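Local coordinates for pyridoxamine 5'-phosphate oxidase family protein (Corynebacterium diphtheriae NCTC 13129, PDB 3CP3) that is of unknown function but belongs to the pyridoxamine 5'-phosphate oxidase family, and so may bind a flavin between two paired subunits, at the interface of chains A and B. Coordinates in Å, arbitrary orientation; residue numbers count along the deposited sequence, not the author numbering. Chains: chain A/B, Uncharacterized protein.

The interface of chains A and B. Residues chain A 41-43, 68; chain B 78, 93, 137.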
loop_
_atom_site.group_PDB
_atom_site.type_symbol
_atom_site.label_atom_id
_atom_site.label_comp_id
_atom_site.label_asym_id
_atom_site.label_seq_id
_atom_site.Cartn_x
_atom_site.Cartn_y
_atom_site.Cartn_z
ATOM N N ASP A 41 0.377 2.770 9.332
ATOM C CA ASP A 41 0.575 1.352 9.032
ATOM C C ASP A 41 -0.247 1.017 7.843
ATOM O O ASP A 41 -1.076 1.819 7.395
ATOM C CB ASP A 41 0.248 0.449 10.246
ATOM C CG ASP A 41 0.801 -1.002 10.086
ATOM O OD1 ASP A 41 1.728 -1.269 9.272
ATOM O OD2 ASP A 41 0.256 -1.893 10.762
ATOM N N ILE A 42 0.021 -0.144 7.289
ATOM C CA ILE A 42 -0.641 -0.579 6.124
ATOM C C ILE A 42 -0.703 -2.112 6.137
ATOM O O ILE A 42 0.261 -2.793 6.541
ATOM C CB ILE A 42 0.105 -0.088 4.861
ATOM C CG1 ILE A 42 -0.547 -0.623 3.603
ATOM C CG2 ILE A 42 1.598 -0.404 4.935
ATOM C CD1 ILE A 42 0.216 -0.064 2.344
ATOM N N PHE A 43 -1.857 -2.640 5.729
ATOM C CA PHE A 43 -1.990 -4.074 5.685
ATOM C C PHE A 43 -2.978 -4.517 4.624
ATOM O O PHE A 43 -3.950 -3.836 4.363
ATOM C CB PHE A 43 -2.354 -4.627 7.065
ATOM C CG PHE A 43 -3.502 -3.972 7.674
ATOM C CD1 PHE A 43 -4.786 -4.440 7.429
ATOM C CD2 PHE A 43 -3.310 -2.869 8.503
ATOM C CE1 PHE A 43 -5.868 -3.802 8.019
ATOM C CE2 PHE A 43 -4.330 -2.233 9.057
ATOM C CZ PHE A 43 -5.621 -2.683 8.841
ATOM N N LEU A 68 -5.396 -5.047 14.093
ATOM C CA LEU A 68 -4.941 -4.327 12.911
ATOM C C LEU A 68 -5.744 -3.048 12.656
ATOM O O LEU A 68 -5.131 -1.985 12.483
ATOM C CB LEU A 68 -5.001 -5.218 11.677
ATOM C CG LEU A 68 -4.058 -6.421 11.603
ATOM C CD1 LEU A 68 -4.638 -7.460 10.644
ATOM C CD2 LEU A 68 -2.672 -5.972 11.173
ATOM N N LEU B 78 6.419 5.133 4.621
ATOM C CA LEU B 78 6.456 3.702 4.750
ATOM C C LEU B 78 6.697 3.146 3.388
ATOM O O LEU B 78 6.336 3.779 2.390
ATOM C CB LEU B 78 5.063 3.146 5.157
ATOM C CG LEU B 78 4.356 3.652 6.363
ATOM C CD1 LEU B 78 2.993 2.902 6.434
ATOM C CD2 LEU B 78 5.230 3.437 7.638
ATOM N N VAL B 93 6.523 -4.273 5.858
ATOM C CA VAL B 93 6.423 -2.795 5.929
ATOM C C VAL B 93 7.745 -2.267 6.464
ATOM O O VAL B 93 8.212 -2.641 7.598
ATOM C CB VAL B 93 5.268 -2.380 6.837
ATOM C CG1 VAL B 93 5.200 -0.773 7.071
ATOM C CG2 VAL B 93 3.984 -2.898 6.313
ATOM N N ARG B 137 4.864 -9.752 8.322
ATOM C CA ARG B 137 3.767 -10.520 8.908
ATOM C C ARG B 137 3.328 -11.546 7.898
ATOM O O ARG B 137 3.342 -11.263 6.706
ATOM C CB ARG B 137 2.594 -9.559 9.177
ATOM C CG ARG B 137 2.919 -8.507 10.204
ATOM C CD ARG B 137 1.737 -7.594 10.467
ATOM N NE ARG B 137 1.748 -6.435 9.592
ATOM C CZ ARG B 137 1.218 -5.251 9.930
ATOM N NH1 ARG B 137 0.649 -5.091 11.117
ATOM N NH2 ARG B 137 1.272 -4.227 9.081
HETATM O O HOH W 1 1.304 -5.315 6.890
#
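A:Asp41 and A:Ile42 lie in the extended backbone of strand 39-50 and face B:Leu78, B:Val93 and B:Arg137, which come from strands 76-83, 89-100 and 133-139 of the partner, while A:Leu68 joins from a loop. The polar centre is a salt bridge between the carboxylate of A:Asp41 and the guanidinium of B:Arg137, whose side chains meet head to head. The two flat groups are nearly coplanar, 24° apart, and meet end-on through NH1 and NH2. B:Arg137 NH2 donates to A:Asp41 OD1 over 3.0 Å, this oxygen lying somewhat out of the guanidinium plane, and also to A:Asp41 OD2, the straighter of the two bonds. B:Arg137 NH1 reaches the syn lone pair of A:Asp41 OD2 at 3.2 Å, and this oxygen lies close to the guanidinium plane. The arginine chain bends at CG-CD (chi3 -91°), which turns its head towards the acid. Water 1, 2.8 Å from the carbonyl A:Ile42 O, may link it to B:Arg137 NH2, though the water is modelled doubtfully close to that nitrogen. Within chain A, A:Ile42 N bonds to A:Asp41 OD1 at 2.8 Å from above the carboxylate plane, helping to hold the carboxylate as B:Arg137 grips it. A:Leu68 lies alongside the arginine, A:Leu68 CD2 3.4 Å from B:Arg137 NH1, and its CB rests over one face of the A:Phe43 ring, towards the rim. Beside the ion pair, A:Ile42 CG2 touches B:Val93 CG2 at 3.7 Å and B:Leu78 CD1 at 3.9 Å; with CG1 anti to the backbone N (chi1 176°), this methyl branch is the one turned to the partner. The charged pair, flanked by small apolar contacts, would tie the two subunits together, and two-fold symmetry repeats it; the dimer is plausibly the working form, as in related flavin-binding proteins.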